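PDB 2GLF: probable M18 family aminopeptidase 1 from Thermotoga maritima, which probably acts as a zinc-dependent aminopeptidase of the M18 family, removing amino acids from the N-terminal ends of peptides. Local coordinates for residues 19-23 against 255-259; 58-62 against 300-304; 82-86 against 315-320; 272-276 against 287-293; 383-387 against 438-442. All blocks are in the same frame, centred on the assembly; numbering follows the deposited sequence.

Contact 1 (19-23 against 255-259); sequences FSKEY and YTALR
CE1 of Phe-19 lies over one face of the Arg-259 guanidinium, 3.4 Å from CZ of Arg-259, the two planes 43° apart. Near the edge of the same guanidinium come Glu-22 OE2 and Tyr-255 CZ, while Arg-259 CG lies over a face of the Tyr-255 ring. Tyr-255 CB meets the edge of the Tyr-23 ring in its plane. Bends at chi2 and chi3 curl Arg-259 back past Tyr-255, on its own helix, to Glu-22. NH1 of Arg-259 gives OE2 of Glu-22 a hydrogen bond of 2.9 Å, from above the carboxylate plane, and NH2 adds a weak one of 3.0 Å; together they form a salt bridge. NH1 also donates to Tyr-255 OH at 2.9 Å. Phe-19, Tyr-23 and Tyr-255 form an aromatic cluster between helices 13-29 and 248-263, whose segments cross at 113°; Tyr-440 stacks on Phe-19 and Phe-26 on Tyr-255. A leucine in place of Arg-259 would probably leave the Glu-22 carboxylate without its countercharge and Tyr-255 OH without this donor. The ion pair, partly exposed and lying against Phe-19, adds a charged grip at the margin of a largely aromatic helix interface.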
# COMPACT_ATOMS: atom_id res chain seq x y z
N PHE A 19 28.03 39.06 -33.12
CA PHE A 19 28.44 37.68 -32.97
C PHE A 19 27.27 36.71 -32.79
O PHE A 19 27.35 35.55 -33.22
CB PHE A 19 29.39 37.53 -31.78
CG PHE A 19 30.08 36.20 -31.74
CD1 PHE A 19 31.09 35.91 -32.65
CD2 PHE A 19 29.69 35.22 -30.85
CE1 PHE A 19 31.69 34.66 -32.67
CE2 PHE A 19 30.28 33.96 -30.86
CZ PHE A 19 31.28 33.68 -31.78
N SER A 20 26.20 37.17 -32.15
CA SER A 20 25.03 36.32 -31.93
C SER A 20 24.29 36.17 -33.25
O SER A 20 23.72 35.12 -33.55
CB SER A 20 24.11 36.92 -30.87
OG SER A 20 23.48 38.10 -31.35
N LYS A 21 24.30 37.24 -34.05
CA LYS A 21 23.64 37.18 -35.34
C LYS A 21 24.35 36.17 -36.24
O LYS A 21 23.70 35.45 -37.00
CB LYS A 21 23.62 38.57 -35.99
CG LYS A 21 22.46 39.43 -35.54
CD LYS A 21 22.23 40.60 -36.48
CE LYS A 21 20.85 41.24 -36.29
NZ LYS A 21 20.66 41.83 -34.93
N GLU A 22 25.67 36.11 -36.12
CA GLU A 22 26.47 35.18 -36.91
C GLU A 22 26.23 33.75 -36.45
O GLU A 22 26.17 32.81 -37.26
CB GLU A 22 27.94 35.56 -36.79
CG GLU A 22 28.26 36.90 -37.44
CD GLU A 22 29.53 37.53 -36.91
OE1 GLU A 22 29.94 38.58 -37.45
OE2 GLU A 22 30.12 37.00 -35.94
N TYR A 23 26.09 33.58 -35.13
CA TYR A 23 25.85 32.27 -34.53
C TYR A 23 24.50 31.72 -34.97
O TYR A 23 24.40 30.57 -35.39
CB TYR A 23 25.90 32.40 -32.99
CG TYR A 23 25.39 31.19 -32.23
CD1 TYR A 23 26.05 29.96 -32.29
CD2 TYR A 23 24.22 31.27 -31.46
CE1 TYR A 23 25.57 28.84 -31.59
CE2 TYR A 23 23.73 30.16 -30.77
CZ TYR A 23 24.41 28.95 -30.84
OH TYR A 23 23.91 27.86 -30.17
N TYR A 255 30.39 26.04 -32.63
CA TYR A 255 30.51 27.30 -33.35
C TYR A 255 31.54 28.23 -32.73
O TYR A 255 32.35 28.82 -33.44
CB TYR A 255 29.17 28.02 -33.42
CG TYR A 255 29.20 29.23 -34.32
CD1 TYR A 255 29.32 29.09 -35.70
CD2 TYR A 255 29.15 30.52 -33.79
CE1 TYR A 255 29.39 30.20 -36.54
CE2 TYR A 255 29.21 31.64 -34.62
CZ TYR A 255 29.33 31.47 -35.99
OH TYR A 255 29.40 32.57 -36.82
N THR A 256 31.49 28.38 -31.41
CA THR A 256 32.43 29.26 -30.72
C THR A 256 33.87 28.79 -30.90
O THR A 256 34.77 29.61 -31.03
CB THR A 256 32.12 29.35 -29.20
OG1 THR A 256 31.90 28.04 -28.66
CG2 THR A 256 30.91 30.23 -28.96
N ALA A 257 34.08 27.48 -30.92
CA ALA A 257 35.42 26.94 -31.11
C ALA A 257 35.86 27.12 -32.56
O ALA A 257 37.02 27.43 -32.83
CB ALA A 257 35.45 25.47 -30.73
N LEU A 258 34.93 26.93 -33.49
CA LEU A 258 35.23 27.10 -34.90
C LEU A 258 35.70 28.54 -35.12
O LEU A 258 36.73 28.79 -35.74
CB LEU A 258 33.99 26.85 -35.75
CG LEU A 258 34.17 26.35 -37.18
CD1 LEU A 258 32.98 26.81 -38.00
CD2 LEU A 258 35.45 26.87 -37.79
N ARG A 259 34.93 29.49 -34.60
CA ARG A 259 35.27 30.90 -34.75
C ARG A 259 36.59 31.25 -34.06
O ARG A 259 37.33 32.11 -34.54
CB ARG A 259 34.14 31.79 -34.21
CG ARG A 259 32.87 31.75 -35.06
CD ARG A 259 33.12 32.36 -36.44
NE ARG A 259 33.45 33.77 -36.31
CZ ARG A 259 32.58 34.71 -35.95
NH1 ARG A 259 31.32 34.38 -35.69
NH2 ARG A 259 32.98 35.96 -35.80

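Contact 2 (58-62 against 300-304); sequences DPMNM and ILKMQ
Ile-300, a turn before the end of helix 292-303, opens the contact by offering CG2 to the selenium of Met-62, 4.4 Å from SE. Lys-302 turns off to another copy of the protein, where it forms a salt bridge with Asp-308 of that second subunit. Met-303, also a selenomethionine, faces Met-62 directly: its CG stands opposite the carbonyl carbon (chi1 -62°) and its chain runs out to SE, which lies 3.5 Å from CE of Met-62. The two flexible chains, each bent at its last torsion, slant across one another, and Met-62 is further enclosed by Leu-52 and Phe-55. Gln-304, next in sequence, extends along the proline: its CG packs on CB of Pro-59 at 3.5 Å, and its CA is 5.2 Å from CA of Pro-59. The Met-60 chain passes obliquely by the Gln-304 side chain. Pro-59 and Met-60 are the two central residues of a type I beta turn from Asp-58 to Asn-61, closed by the 2.7 Å bond from Asn-61 N to Asp-58 O. The whole is an apolar seat for a surface turn on the C-terminal end of a helix, joining the loop before strand 64-67, next to the outermost strand 50-51 of the mixed sheet, to helix 292-303.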
# COMPACT_ATOMS: atom_id res chain seq x y z
N ASP A 58 54.60 21.99 -46.58
CA ASP A 58 55.32 22.23 -45.33
C ASP A 58 54.60 21.72 -44.08
O ASP A 58 53.75 22.41 -43.50
CB ASP A 58 55.65 23.72 -45.16
CG ASP A 58 56.50 23.99 -43.93
OD1 ASP A 58 57.55 23.34 -43.76
OD2 ASP A 58 56.11 24.86 -43.12
N PRO A 59 54.95 20.51 -43.62
CA PRO A 59 54.36 19.88 -42.44
C PRO A 59 54.40 20.75 -41.20
O PRO A 59 53.70 20.49 -40.22
CB PRO A 59 55.21 18.62 -42.28
CG PRO A 59 55.61 18.30 -43.69
CD PRO A 59 55.99 19.66 -44.22
N MSE A 60 55.22 21.80 -41.24
CA MSE A 60 55.35 22.70 -40.11
C MSE A 60 54.28 23.77 -40.12
O MSE A 60 54.05 24.44 -39.12
CB MSE A 60 56.73 23.34 -40.11
CG MSE A 60 57.58 22.97 -38.90
SE MSE A 60 57.49 21.09 -38.45
CE MSE A 60 58.02 20.33 -40.15
N ASN A 61 53.62 23.93 -41.26
CA ASN A 61 52.57 24.92 -41.37
C ASN A 61 51.41 24.40 -42.21
O ASN A 61 51.43 24.49 -43.43
CB ASN A 61 53.10 26.22 -41.96
CG ASN A 61 52.05 27.32 -41.98
OD1 ASN A 61 51.10 27.28 -42.77
ND2 ASN A 61 52.21 28.30 -41.10
N MSE A 62 50.41 23.84 -41.53
CA MSE A 62 49.25 23.29 -42.20
C MSE A 62 47.97 23.88 -41.62
O MSE A 62 47.89 24.17 -40.43
CB MSE A 62 49.19 21.77 -42.01
CG MSE A 62 50.43 21.00 -42.45
SE MSE A 62 50.36 19.10 -42.00
CE MSE A 62 49.15 18.52 -43.37
N ILE A 300 49.40 13.39 -39.60
CA ILE A 300 50.15 14.63 -39.51
C ILE A 300 51.58 14.35 -39.05
O ILE A 300 52.53 14.98 -39.52
CB ILE A 300 49.47 15.62 -38.53
CG1 ILE A 300 48.14 16.09 -39.14
CG2 ILE A 300 50.39 16.81 -38.22
CD1 ILE A 300 47.34 16.99 -38.23
N LEU A 301 51.74 13.39 -38.14
CA LEU A 301 53.06 13.03 -37.63
C LEU A 301 53.95 12.43 -38.72
O LEU A 301 55.13 12.80 -38.84
CB LEU A 301 52.94 12.05 -36.46
CG LEU A 301 52.53 12.67 -35.12
CD1 LEU A 301 52.40 11.58 -34.07
CD2 LEU A 301 53.58 13.70 -34.70
N LYS A 302 53.39 11.52 -39.52
CA LYS A 302 54.15 10.89 -40.60
C LYS A 302 54.60 11.97 -41.56
O LYS A 302 55.73 11.95 -42.04
CB LYS A 302 53.29 9.87 -41.34
CG LYS A 302 52.84 8.72 -40.48
CD LYS A 302 54.02 7.95 -39.91
CE LYS A 302 54.79 7.23 -41.00
NZ LYS A 302 55.89 6.41 -40.43
N MSE A 303 53.70 12.91 -41.82
CA MSE A 303 53.99 14.01 -42.73
C MSE A 303 55.15 14.86 -42.21
O MSE A 303 55.83 15.53 -42.98
CB MSE A 303 52.75 14.87 -42.93
CG MSE A 303 51.61 14.11 -43.57
SE MSE A 303 50.09 15.24 -43.94
CE MSE A 303 50.33 15.50 -45.86
N GLN A 304 55.36 14.84 -40.90
CA GLN A 304 56.45 15.59 -40.30
C GLN A 304 57.65 14.68 -40.13
O GLN A 304 58.61 15.00 -39.42
CB GLN A 304 56.03 16.17 -38.96
CG GLN A 304 55.02 17.30 -39.09
CD GLN A 304 54.73 18.00 -37.78
OE1 GLN A 304 53.98 18.97 -37.74
NE2 GLN A 304 55.32 17.50 -36.69

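Contact 3 (82-86 against 315-320); sequences LKRGL and EVLENT
This is a loop-to-helix-end contact, held mainly by polar bonds to the backbone: the 82-86 connection before strand 87-92 lies against the C-terminal turn of helix 310-318 and the two residues after it. Thr-320 is the hub. Its OG1, set beside its own backbone N (chi1 -65°), accepts from Leu-86 N at 2.8 Å and 154° and donates to Val-316 O at 2.8 Å, from above that carbonyl's plane, linking the loop to the last helical turn. Asn-319 adds a weak bond from ND2 to Lys-83 O at 2.8 Å. Between them Gly-85, at positive phi (78°), presses its CA so near that a CB would run into Thr-320 N and Asn-319 CB. Val-316 fills the apolar side, CG1 4.1 Å from Leu-86 CD2 and CG2 4.3 Å from Leu-82 CB. Replacing Thr-320 by a valine would probably leave Leu-86 N without its acceptor and Val-316 O without this donor, letting the loop drift from the helix end. Leu-82 and Val-316 continue onto Leu-301 of helix 292-303, and the two backbones then run on as strands 87-92 and 321-329, parallel neighbours in the nine-strand mixed sheet.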
# COMPACT_ATOMS: atom_id res chain seq x y z
N LEU A 82 54.52 18.74 -34.06
CA LEU A 82 53.45 18.20 -33.21
C LEU A 82 53.97 17.68 -31.89
O LEU A 82 53.20 17.54 -30.94
CB LEU A 82 52.69 17.07 -33.90
CG LEU A 82 51.58 17.43 -34.88
CD1 LEU A 82 50.61 16.24 -34.94
CD2 LEU A 82 50.84 18.70 -34.43
N LYS A 83 55.26 17.37 -31.83
CA LYS A 83 55.83 16.86 -30.59
C LYS A 83 55.68 17.88 -29.47
O LYS A 83 55.70 17.52 -28.29
CB LYS A 83 57.31 16.50 -30.78
CG LYS A 83 57.55 15.13 -31.40
CD LYS A 83 58.94 14.62 -31.07
CE LYS A 83 60.01 15.21 -31.97
NZ LYS A 83 60.02 14.54 -33.30
N ARG A 84 55.51 19.14 -29.83
CA ARG A 84 55.33 20.18 -28.82
C ARG A 84 53.89 20.18 -28.31
O ARG A 84 53.53 20.97 -27.45
CB ARG A 84 55.67 21.55 -29.41
CG ARG A 84 57.01 21.59 -30.10
CD ARG A 84 57.42 23.01 -30.40
NE ARG A 84 57.68 23.77 -29.18
CZ ARG A 84 58.56 23.43 -28.25
NH1 ARG A 84 59.28 22.32 -28.40
NH2 ARG A 84 58.74 24.19 -27.19
N GLY A 85 53.09 19.27 -28.85
CA GLY A 85 51.69 19.16 -28.46
C GLY A 85 50.86 20.25 -29.12
O GLY A 85 51.39 21.10 -29.83
N LEU A 86 49.56 20.22 -28.89
CA LEU A 86 48.70 21.25 -29.46
C LEU A 86 47.56 21.61 -28.52
O LEU A 86 47.31 20.90 -27.54
CB LEU A 86 48.15 20.82 -30.84
CG LEU A 86 47.51 19.45 -31.12
CD1 LEU A 86 47.16 19.38 -32.61
CD2 LEU A 86 48.46 18.32 -30.76
N GLU A 315 54.48 11.48 -26.74
CA GLU A 315 54.88 12.84 -26.39
C GLU A 315 53.82 13.80 -26.87
O GLU A 315 53.38 14.68 -26.12
CB GLU A 315 56.22 13.21 -27.03
CG GLU A 315 56.75 14.57 -26.60
CD GLU A 315 58.01 15.00 -27.34
OE1 GLU A 315 58.57 16.07 -27.01
OE2 GLU A 315 58.45 14.26 -28.25
N VAL A 316 53.39 13.64 -28.12
CA VAL A 316 52.36 14.50 -28.69
C VAL A 316 51.21 14.59 -27.69
O VAL A 316 50.90 15.68 -27.20
CB VAL A 316 51.84 13.96 -30.05
CG1 VAL A 316 50.75 14.88 -30.59
CG2 VAL A 316 52.98 13.86 -31.05
N LEU A 317 50.60 13.45 -27.37
CA LEU A 317 49.49 13.42 -26.42
C LEU A 317 49.93 13.83 -25.02
O LEU A 317 49.15 14.40 -24.26
CB LEU A 317 48.85 12.03 -26.38
CG LEU A 317 48.19 11.55 -27.67
CD1 LEU A 317 48.05 10.03 -27.64
CD2 LEU A 317 46.85 12.25 -27.85
N GLU A 318 51.18 13.52 -24.67
CA GLU A 318 51.76 13.85 -23.37
C GLU A 318 51.60 15.35 -23.13
O GLU A 318 51.25 15.80 -22.03
CB GLU A 318 53.24 13.48 -23.35
CG GLU A 318 53.67 12.68 -22.15
CD GLU A 318 53.41 13.41 -20.86
OE1 GLU A 318 52.23 13.67 -20.55
OE2 GLU A 318 54.40 13.72 -20.15
N ASN A 319 51.90 16.13 -24.16
CA ASN A 319 51.73 17.57 -24.12
C ASN A 319 50.35 17.68 -24.75
O ASN A 319 49.69 16.66 -24.95
CB ASN A 319 52.79 18.26 -24.98
CG ASN A 319 54.20 17.83 -24.62
OD1 ASN A 319 54.62 17.91 -23.46
ND2 ASN A 319 54.96 17.38 -25.62
N THR A 320 49.91 18.89 -25.08
CA THR A 320 48.58 19.05 -25.67
C THR A 320 47.52 19.23 -24.59
O THR A 320 47.18 18.30 -23.87
CB THR A 320 48.14 17.83 -26.54
OG1 THR A 320 49.01 17.71 -27.68
CG2 THR A 320 46.70 17.99 -27.01

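Contact 4 (272-276 against 287-293); sequences VIFFD and GAKARFY
Near the metal site, the C-terminal end of strand 270-275 packs beneath the start of helix 292-303, the first helix of the crossover that returns to parallel strand 321-329. The connecting loop carries Glu-279, a manganese ligand, and the Phe-275 side chain lies about 5 Å from that of His-92, another ligand. Phe-275 is the centre of the contact. Its ring, CG set opposite the carbonyl carbon (chi1 -61°), slides under the 287-288 backbone, with Ala-288 CA over one face and 4.1 Å from CZ of Phe-275. Tyr-293 CB comes to the edge of the ring, 4.2 Å from CZ of Phe-275, and CE2 of Phe-275 in turn meets the edge of the Phe-292 ring at CD2, 4.4 Å away. Two residues back on the same side of the strand, Ile-273 points CG2 at Phe-292, 4.4 Å from its CE2, while its CD1 branch lies toward Tyr-293, though the closeness of that approach is doubtful in the model. Gly-287 brings its CA to 3.6 Å from CB of Phe-275; its backbone angles (93°, 153°) suit glycine, and a CB there would strike Asp-276 O. Phe-407 of helix 404-408 meets the rings of both Phe-275 and Tyr-293, extending the cluster. Arg-291, at the N-cap position, leads out to Glu-310 and Asp-314 of a second subunit, making salt bridges. Contact between the segments is by apolar packing, with no hydrogen bond across, consistent with an apolar second shell close to His-92.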
# COMPACT_ATOMS: atom_id res chain seq x y z
N VAL A 272 40.52 21.91 -33.63
CA VAL A 272 39.19 21.63 -33.09
C VAL A 272 38.64 20.35 -33.71
O VAL A 272 38.70 20.16 -34.92
CB VAL A 272 38.19 22.76 -33.39
CG1 VAL A 272 36.87 22.44 -32.75
CG2 VAL A 272 38.71 24.09 -32.85
N ILE A 273 38.11 19.45 -32.89
CA ILE A 273 37.54 18.21 -33.39
C ILE A 273 36.05 18.16 -33.05
O ILE A 273 35.64 18.48 -31.94
CB ILE A 273 38.26 17.01 -32.80
CG1 ILE A 273 39.75 17.15 -33.06
CG2 ILE A 273 37.76 15.73 -33.44
CD1 ILE A 273 40.57 16.19 -32.25
N PHE A 274 35.25 17.75 -34.03
CA PHE A 274 33.81 17.68 -33.87
C PHE A 274 33.32 16.25 -33.97
O PHE A 274 33.40 15.64 -35.04
CB PHE A 274 33.15 18.54 -34.94
CG PHE A 274 33.52 20.00 -34.86
CD1 PHE A 274 33.85 20.70 -36.00
CD2 PHE A 274 33.47 20.67 -33.65
CE1 PHE A 274 34.14 22.07 -35.93
CE2 PHE A 274 33.76 22.03 -33.58
CZ PHE A 274 34.09 22.73 -34.72
N PHE A 275 32.79 15.71 -32.88
CA PHE A 275 32.31 14.33 -32.88
C PHE A 275 30.81 14.17 -32.98
O PHE A 275 30.04 15.09 -32.74
CB PHE A 275 32.81 13.59 -31.65
CG PHE A 275 34.30 13.50 -31.56
CD1 PHE A 275 35.03 14.46 -30.85
CD2 PHE A 275 34.99 12.45 -32.17
CE1 PHE A 275 36.41 14.38 -30.76
CE2 PHE A 275 36.38 12.36 -32.08
CZ PHE A 275 37.10 13.33 -31.37
N ASP A 276 30.41 12.95 -33.32
CA ASP A 276 29.01 12.55 -33.47
C ASP A 276 28.83 11.40 -32.46
O ASP A 276 29.81 10.86 -31.96
CB ASP A 276 28.80 12.12 -34.94
CG ASP A 276 27.65 11.13 -35.15
OD1 ASP A 276 27.93 10.02 -35.66
OD2 ASP A 276 26.47 11.45 -34.85
N GLY A 287 32.79 9.87 -33.19
CA GLY A 287 32.64 9.99 -31.75
C GLY A 287 34.00 9.83 -31.10
O GLY A 287 34.88 9.19 -31.66
N ALA A 288 34.18 10.43 -29.92
CA ALA A 288 35.45 10.32 -29.22
C ALA A 288 35.68 8.83 -29.04
O ALA A 288 34.72 8.06 -29.03
CB ALA A 288 35.36 11.01 -27.87
N LYS A 289 36.92 8.39 -28.91
CA LYS A 289 37.14 6.96 -28.74
C LYS A 289 36.66 6.25 -30.01
O LYS A 289 35.72 5.46 -29.97
CB LYS A 289 36.35 6.48 -27.52
CG LYS A 289 36.25 4.98 -27.35
CD LYS A 289 34.79 4.56 -27.19
CE LYS A 289 34.14 5.22 -25.99
NZ LYS A 289 32.77 4.68 -25.75
N ALA A 290 37.30 6.55 -31.14
CA ALA A 290 36.92 5.95 -32.41
C ALA A 290 38.10 5.86 -33.38
O ALA A 290 37.91 5.69 -34.58
CB ALA A 290 35.80 6.73 -33.06
N ARG A 291 39.31 5.99 -32.85
CA ARG A 291 40.53 5.91 -33.65
C ARG A 291 40.74 7.11 -34.56
O ARG A 291 41.85 7.61 -34.68
CB ARG A 291 40.54 4.62 -34.48
CG ARG A 291 41.91 4.27 -35.04
CD ARG A 291 41.92 2.93 -35.74
NE ARG A 291 43.26 2.53 -36.15
CZ ARG A 291 44.20 2.08 -35.32
NH1 ARG A 291 43.95 1.96 -34.02
NH2 ARG A 291 45.40 1.76 -35.79
N PHE A 292 39.66 7.57 -35.19
CA PHE A 292 39.71 8.73 -36.08
C PHE A 292 40.61 9.87 -35.58
O PHE A 292 41.41 10.44 -36.33
CB PHE A 292 38.29 9.26 -36.27
CG PHE A 292 38.22 10.61 -36.91
CD1 PHE A 292 38.74 10.82 -38.19
CD2 PHE A 292 37.61 11.67 -36.25
CE1 PHE A 292 38.66 12.07 -38.79
CE2 PHE A 292 37.52 12.93 -36.85
CZ PHE A 292 38.05 13.13 -38.12
N TYR A 293 40.46 10.19 -34.30
CA TYR A 293 41.23 11.24 -33.65
C TYR A 293 42.73 11.00 -33.70
O TYR A 293 43.50 11.91 -34.03
CB TYR A 293 40.75 11.36 -32.20
CG TYR A 293 41.64 12.17 -31.29
CD1 TYR A 293 42.08 13.44 -31.65
CD2 TYR A 293 41.99 11.67 -30.04
CE1 TYR A 293 42.84 14.21 -30.77
CE2 TYR A 293 42.75 12.43 -29.15
CZ TYR A 293 43.17 13.70 -29.52
OH TYR A 293 43.89 14.46 -28.63

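Contact 5 (383-387 against 438-442); sequences QGVIW and ETYVA
Glu-438 stands at about a right angle to Ile-386 and leans aslant past Val-385, pushing its carboxylate in at the backbone between them. With CG on the far side from its backbone N and a bend at chi2 (62°), the chain leaves helix 433-449 and turns OE1 toward the loop. There OE1 accepts from Ile-386 N at 2.7 Å and a fairly straight 158°, met on the anti side, 25° out of the carboxylate plane. CG of Glu-438 passes 3.4 Å from Ile-386 O. Val-385 splits its branches over the helix: CG1 lies 3.7 Å from CB of Ala-442 and 3.3 Å from OE1 of Glu-438, while CG2 meets CG1 of Val-441 at 4.3 Å. Gly-384, just before, ends helix 370-382 in a Schellman motif at positive phi, so that Val-385 faces helix 433-449 and Ile-386 offers its backbone N to Glu-438. Arg-11 donates to Gly-384 O and forms a long, weak ion pair with Glu-438 OE2. A buried acid is thus engaged through both oxygens; the N-H and the weak arginine pairing may offset the cost of burying the carboxylate, while the two valines and Ala-442 keep the rest of the interface apolar.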
# COMPACT_ATOMS: atom_id res chain seq x y z
N GLN A 383 43.99 37.21 -19.48
CA GLN A 383 43.40 37.77 -20.69
C GLN A 383 42.10 38.51 -20.36
O GLN A 383 41.40 39.00 -21.26
CB GLN A 383 43.11 36.67 -21.72
CG GLN A 383 44.33 35.91 -22.19
CD GLN A 383 45.46 36.82 -22.60
OE1 GLN A 383 46.14 37.40 -21.76
NE2 GLN A 383 45.67 36.96 -23.91
N GLY A 384 41.78 38.58 -19.07
CA GLY A 384 40.58 39.27 -18.63
C GLY A 384 39.27 38.62 -19.07
O GLY A 384 38.28 39.31 -19.30
N VAL A 385 39.27 37.30 -19.17
CA VAL A 385 38.08 36.57 -19.58
C VAL A 385 37.14 36.37 -18.39
O VAL A 385 37.56 35.94 -17.31
CB VAL A 385 38.44 35.20 -20.16
CG1 VAL A 385 37.24 34.58 -20.83
CG2 VAL A 385 39.59 35.34 -21.13
N ILE A 386 35.86 36.70 -18.58
CA ILE A 386 34.87 36.54 -17.53
C ILE A 386 34.46 35.06 -17.44
O ILE A 386 33.99 34.49 -18.42
CB ILE A 386 33.60 37.40 -17.82
CG1 ILE A 386 33.87 38.88 -17.50
CG2 ILE A 386 32.44 36.92 -16.98
CD1 ILE A 386 34.95 39.51 -18.33
N TRP A 387 34.65 34.45 -16.28
CA TRP A 387 34.29 33.05 -16.11
C TRP A 387 33.68 32.77 -14.73
O TRP A 387 33.78 33.59 -13.81
CB TRP A 387 35.51 32.15 -16.34
CG TRP A 387 36.60 32.34 -15.33
CD1 TRP A 387 37.45 33.41 -15.22
CD2 TRP A 387 36.90 31.48 -14.22
NE1 TRP A 387 38.25 33.27 -14.11
CE2 TRP A 387 37.93 32.09 -13.48
CE3 TRP A 387 36.39 30.25 -13.79
CZ2 TRP A 387 38.46 31.52 -12.32
CZ3 TRP A 387 36.92 29.68 -12.63
CH2 TRP A 387 37.94 30.31 -11.91
N GLU A 438 31.51 35.37 -24.83
CA GLU A 438 32.60 35.16 -23.90
C GLU A 438 33.24 33.78 -24.03
O GLU A 438 34.42 33.60 -23.73
CB GLU A 438 32.14 35.40 -22.47
CG GLU A 438 33.29 35.60 -21.51
CD GLU A 438 34.13 36.82 -21.86
OE1 GLU A 438 35.16 37.05 -21.20
OE2 GLU A 438 33.75 37.56 -22.78
N THR A 439 32.45 32.80 -24.46
CA THR A 439 32.97 31.45 -24.63
C THR A 439 34.00 31.53 -25.74
O THR A 439 35.12 31.02 -25.61
CB THR A 439 31.86 30.47 -25.01
OG1 THR A 439 31.00 30.27 -23.88
CG2 THR A 439 32.45 29.13 -25.44
N TYR A 440 33.60 32.18 -26.83
CA TYR A 440 34.46 32.39 -28.00
C TYR A 440 35.77 33.06 -27.58
O TYR A 440 36.83 32.75 -28.10
CB TYR A 440 33.74 33.28 -29.01
CG TYR A 440 34.66 34.00 -29.96
CD1 TYR A 440 35.35 33.30 -30.96
CD2 TYR A 440 34.86 35.37 -29.85
CE1 TYR A 440 36.21 33.96 -31.83
CE2 TYR A 440 35.72 36.04 -30.71
CZ TYR A 440 36.39 35.33 -31.69
OH TYR A 440 37.25 36.00 -32.53
N VAL A 441 35.67 34.00 -26.65
CA VAL A 441 36.84 34.70 -26.16
C VAL A 441 37.71 33.74 -25.37
O VAL A 441 38.92 33.67 -25.59
CB VAL A 441 36.44 35.88 -25.27
CG1 VAL A 441 37.69 36.57 -24.74
CG2 VAL A 441 35.58 36.86 -26.05
N ALA A 442 37.10 33.00 -24.45
CA ALA A 442 37.82 32.04 -23.62
C ALA A 442 38.54 31.00 -24.49
O ALA A 442 39.73 30.76 -24.31
CB ALA A 442 36.85 31.35 -22.67

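Contacts 1, 4 and 5 are the buried ones; contacts 2 and 3 are only partly buried, toward the outside of the chain. Contacts 2 and 4 share helix 292-303, using its two ends, and contact 3 lies beside contact 2 through Leu-82 against Ile-300 and Leu-301. Contacts 1 and 5 touch where Tyr-440 meets Phe-19 and Thr-256, so helices 13-29, 248-263 and 433-449 pack together. Contact 4, near the metals, is aromatic and free of cross-segment hydrogen bonds. Contact 1 adds a salt bridge to its rings, contact 5 sets one carboxylate on the main chain, contact 3 rests on hydroxyl and amide bonds, and contact 2 on selenomethionine and proline.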